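Local coordinates for protein N-(5'-phosphoribosyl)anthranilate isomerase (Thermococcus kodakarensis, PDB 5LHF) that catalyses the isomerisation of N-(5-phospho-beta-D-ribosyl)anthranilate to 1-(2-carboxyphenylamino)-1-deoxy-D-ribulose 5-phosphate, the third of five steps from chorismate to tryptophan, at residues A[5-11]-A[24-30]; A[41-45]-A[69-74]. All blocks are in the same frame, centred on the assembly; numbering follows the deposited sequence.

Interaction 1: A[5-11]-A[24-30]; sequences FVKICGV and ADATGVV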
# COMPACT_ATOMS: atom_id res chain seq x y z
N PHE A 5 4.79 7.54 -8.11
CA PHE A 5 3.86 7.55 -6.99
C PHE A 5 4.58 7.05 -5.75
O PHE A 5 5.19 5.99 -5.77
CB PHE A 5 2.64 6.67 -7.31
CG PHE A 5 1.68 6.48 -6.16
CD1 PHE A 5 0.66 7.40 -5.94
CD2 PHE A 5 1.74 5.35 -5.36
CE1 PHE A 5 -0.24 7.22 -4.91
CE2 PHE A 5 0.84 5.15 -4.32
CZ PHE A 5 -0.16 6.09 -4.10
N VAL A 6 4.53 7.83 -4.68
CA VAL A 6 5.12 7.43 -3.41
C VAL A 6 4.06 7.54 -2.33
O VAL A 6 3.45 8.61 -2.17
CB VAL A 6 6.33 8.30 -3.04
CG1 VAL A 6 6.91 7.84 -1.69
CG2 VAL A 6 7.37 8.29 -4.16
N LYS A 7 3.84 6.45 -1.60
CA LYS A 7 2.86 6.42 -0.52
C LYS A 7 3.60 6.09 0.76
O LYS A 7 4.40 5.15 0.79
CB LYS A 7 1.76 5.40 -0.81
CG LYS A 7 0.79 5.20 0.36
CD LYS A 7 -0.44 4.37 -0.08
CE LYS A 7 -1.22 3.86 1.13
NZ LYS A 7 -0.65 2.58 1.70
N ILE A 8 3.39 6.89 1.81
CA ILE A 8 3.92 6.60 3.13
C ILE A 8 2.74 6.21 4.01
O ILE A 8 1.88 7.04 4.32
CB ILE A 8 4.70 7.78 3.74
CG1 ILE A 8 5.94 8.11 2.89
CG2 ILE A 8 5.10 7.45 5.18
CD1 ILE A 8 6.64 9.41 3.29
N CYS A 9 2.71 4.96 4.42
CA CYS A 9 1.53 4.38 5.04
C CYS A 9 1.66 4.39 6.55
O CYS A 9 2.76 4.46 7.11
CB CYS A 9 1.31 2.94 4.55
SG CYS A 9 -0.28 2.23 5.07
N GLY A 10 0.51 4.35 7.23
CA GLY A 10 0.48 4.13 8.66
C GLY A 10 0.63 5.35 9.54
O GLY A 10 1.29 5.28 10.59
N VAL A 11 0.06 6.48 9.16
CA VAL A 11 0.13 7.64 10.04
C VAL A 11 -0.88 7.46 11.17
O VAL A 11 -2.01 7.01 10.95
CB VAL A 11 -0.10 8.96 9.27
CG1 VAL A 11 1.07 9.22 8.33
CG2 VAL A 11 -1.42 8.91 8.50
N ALA A 24 4.92 12.88 0.29
CA ALA A 24 4.32 11.73 -0.37
C ALA A 24 3.17 12.15 -1.28
O ALA A 24 2.51 13.16 -1.06
CB ALA A 24 3.80 10.71 0.66
N ASP A 25 2.93 11.34 -2.31
CA ASP A 25 1.72 11.53 -3.11
C ASP A 25 0.46 11.04 -2.42
O ASP A 25 -0.63 11.49 -2.77
CB ASP A 25 1.89 10.81 -4.44
CG ASP A 25 3.09 11.32 -5.20
OD1 ASP A 25 3.04 12.50 -5.59
OD2 ASP A 25 4.06 10.56 -5.40
N ALA A 26 0.59 10.14 -1.44
CA ALA A 26 -0.55 9.56 -0.74
C ALA A 26 -0.07 9.04 0.59
O ALA A 26 1.13 8.77 0.78
CB ALA A 26 -1.21 8.43 -1.54
N THR A 27 -1.01 8.87 1.51
CA THR A 27 -0.71 8.24 2.79
C THR A 27 -1.84 7.27 3.11
O THR A 27 -2.70 6.98 2.28
CB THR A 27 -0.48 9.31 3.88
OG1 THR A 27 0.05 8.69 5.06
CG2 THR A 27 -1.77 10.05 4.20
N GLY A 28 -1.79 6.71 4.32
CA GLY A 28 -2.76 5.70 4.71
C GLY A 28 -2.89 5.66 6.22
O GLY A 28 -1.93 5.90 6.95
N VAL A 29 -4.10 5.34 6.68
CA VAL A 29 -4.36 5.16 8.11
C VAL A 29 -4.98 3.78 8.32
O VAL A 29 -5.91 3.40 7.60
CB VAL A 29 -5.25 6.29 8.67
CG1 VAL A 29 -6.60 6.37 7.94
CG2 VAL A 29 -5.48 6.06 10.15
N VAL A 30 -4.44 3.03 9.28
CA VAL A 30 -4.79 1.62 9.45
C VAL A 30 -5.88 1.47 10.51
O VAL A 30 -5.77 2.04 11.60
CB VAL A 30 -3.55 0.78 9.82
CG1 VAL A 30 -3.94 -0.69 10.07
CG2 VAL A 30 -2.47 0.91 8.73
O HOH W 1 -2.22 4.14 10.80
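Thr-27 and Val-11 reach toward each other tip to tip: Val-11 CG1 meets OG1 of Thr-27, and the same hydroxyl, set opposite its own backbone N (chi1 -170°), donates to Ile-8 O at 2.6 Å, almost straight along the C=O axis. The hydroxyl probably stands in for the amide of Gly-28, whose N, 3.7 Å from Ile-8 O, is buried with no partner. Farther on, Gly-28 O collects two amides: Val-11 N comes nearly head-on at 3.0 Å, whereas Gly-10 N lies above the carbonyl plane, 46° out of it. Packing is tight here. Gly-28 has only hydrogen where a CB would run into Cys-9 SG and the CE of Lys-7, whose NZ goes on to a salt bridge with Asp-183. Water bridges Val-11 O and Val-30 N just beyond.

The opposite end is looser and partly exposed. Asp-25 lies alongside Phe-5, carboxylate and ring planes 20° apart, and its OD2 accepts from Val-6 N at 2.9 Å through the anti lone pair. Asp-25 N in turn donates to Val-6 O at 2.8 Å, so side chain and backbone clasp one residue from both its polar ends; Ala-26 N adds a weak bond to the same oxygen. The Phe-5 ring meets Ala-26 CB obliquely, CZ at 3.6 Å. In between, Ile-8 N donates to Ala-26 O at 3.1 Å. Strands 5-9 and 26-30, parallel and joined through helix 14-20, make the first beta-alpha-beta unit of the TIM barrel.

Interaction 2: A[41-45]-A[69-74]; sequences LKTAA and NAVEKT
With CG of Leu-41 anti to its carbonyl carbon (chi1 -75°), and with Thr-74 chi1, 61°, setting OG1 between its backbone N and carbonyl carbon and so leaving CG2 directed at Leu-41, the two side chains meet at about a right angle between helices 41-50 and 64-74. Leu-41 enters as a knob in the hole formed by Asn-69, Ala-70, Lys-73 and Thr-74. Its branches divide the work: CD2 rests on Thr-74 CG2 at 3.9 Å and on the methyl of Ala-70, while CD1 lies against Asn-69 ND2 and Lys-73 CB. Beside this knob Lys-73 bends back so that NZ donates to Asn-69 OD1 at 2.7 Å. OG1 of Thr-74 turns back along its own helix to Ala-70 O at 2.6 Å, from the face opposite to that used by Thr-74 N, and also takes a bond from Ala-76 N. Putting an alanine in place of Thr-74 is likely to leave Leu-41 CD2 with a gap beside it and Ala-70 O without its second donor. Ala-45 CB lies 3.8 Å from Thr-74 CA, and a water donates to the carbonyl oxygens of both residues. The segment axes come within 9.2 Å at -51°, a knob-into-hole join between consecutive helices of the outer layer of a TIM barrel.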
# COMPACT_ATOMS: atom_id res chain seq x y z
N LEU A 41 -11.51 4.07 14.75
CA LEU A 41 -12.21 4.71 13.61
C LEU A 41 -12.35 6.21 13.81
O LEU A 41 -12.20 6.98 12.86
CB LEU A 41 -13.58 4.08 13.40
CG LEU A 41 -13.67 2.71 12.74
CD1 LEU A 41 -15.13 2.34 12.46
CD2 LEU A 41 -12.87 2.64 11.46
N LYS A 42 -12.68 6.67 15.03
CA LYS A 42 -12.82 8.11 15.21
C LYS A 42 -11.50 8.82 14.96
O LYS A 42 -11.47 9.93 14.40
CB LYS A 42 -13.34 8.42 16.62
CG LYS A 42 -13.58 9.89 16.82
CD LYS A 42 -13.63 10.25 18.29
CE LYS A 42 -14.71 11.25 18.54
NZ LYS A 42 -14.26 12.61 18.31
N THR A 43 -10.39 8.23 15.41
CA THR A 43 -9.09 8.85 15.18
C THR A 43 -8.78 8.89 13.69
O THR A 43 -8.29 9.90 13.18
CB THR A 43 -8.00 8.09 15.94
OG1 THR A 43 -8.31 8.09 17.34
CG2 THR A 43 -6.65 8.75 15.74
N ALA A 44 -9.07 7.79 12.97
CA ALA A 44 -8.88 7.78 11.53
C ALA A 44 -9.77 8.81 10.85
O ALA A 44 -9.36 9.47 9.88
CB ALA A 44 -9.17 6.39 10.97
N ALA A 45 -11.01 8.96 11.32
CA ALA A 45 -11.91 9.95 10.74
C ALA A 45 -11.33 11.36 10.84
O ALA A 45 -11.49 12.18 9.93
CB ALA A 45 -13.28 9.86 11.41
N ASN A 69 -19.39 -0.09 7.18
CA ASN A 69 -19.43 0.64 8.43
C ASN A 69 -18.24 1.59 8.56
O ASN A 69 -18.38 2.74 8.98
CB ASN A 69 -19.44 -0.32 9.62
CG ASN A 69 -19.35 0.41 10.94
OD1 ASN A 69 -20.31 1.08 11.35
ND2 ASN A 69 -18.19 0.34 11.60
N ALA A 70 -17.05 1.11 8.20
CA ALA A 70 -15.86 1.94 8.39
C ALA A 70 -15.86 3.12 7.42
O ALA A 70 -15.42 4.22 7.78
CB ALA A 70 -14.60 1.10 8.24
N VAL A 71 -16.37 2.93 6.20
CA VAL A 71 -16.47 4.04 5.26
C VAL A 71 -17.49 5.06 5.73
O VAL A 71 -17.26 6.28 5.65
CB VAL A 71 -16.78 3.51 3.85
CG1 VAL A 71 -17.00 4.63 2.86
CG2 VAL A 71 -15.61 2.65 3.36
N GLU A 72 -18.65 4.60 6.23
CA GLU A 72 -19.64 5.55 6.75
C GLU A 72 -19.08 6.36 7.90
O GLU A 72 -19.34 7.57 8.00
CB GLU A 72 -20.91 4.82 7.21
CG GLU A 72 -21.62 4.10 6.11
CD GLU A 72 -22.82 3.31 6.61
OE1 GLU A 72 -23.45 2.62 5.77
OE2 GLU A 72 -23.12 3.37 7.82
N LYS A 73 -18.34 5.71 8.81
CA LYS A 73 -17.90 6.41 10.02
C LYS A 73 -16.74 7.38 9.72
O LYS A 73 -16.63 8.43 10.37
CB LYS A 73 -17.47 5.41 11.10
CG LYS A 73 -18.61 4.54 11.64
CD LYS A 73 -19.60 5.37 12.45
CE LYS A 73 -20.45 4.49 13.38
NZ LYS A 73 -21.12 3.37 12.63
N THR A 74 -15.88 7.04 8.76
CA THR A 74 -14.67 7.82 8.52
C THR A 74 -14.78 8.81 7.37
O THR A 74 -13.95 9.72 7.27
CB THR A 74 -13.48 6.91 8.23
OG1 THR A 74 -13.76 6.13 7.05
CG2 THR A 74 -13.20 5.98 9.41
O HOH W 2 -13.65 12.36 8.18

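Interaction 1 zips the inner wall of the barrel, its centre about 7 Å from the centre of the chain; interaction 2 joins helices of the outer shell, its centre about 19 Å out, and the two centres are about 17 Å apart. They nevertheless touch: Val-29 CG2 of strand 26-30 packs against Ala-44 CB at 3.8 Å, so helix 41-50 faces the barrel with Ala-44 and helix 64-74 with Leu-41 and Ala-45. As TIM-barrel enzymes carry their active site at the C-terminal strand ends, the Cys-9 to Val-11 end of interaction 1 probably lies toward it. A sodium ion bound by Thr-43 OG1 belongs to the outer layer, about 8 Å from the side chain of Ala-45.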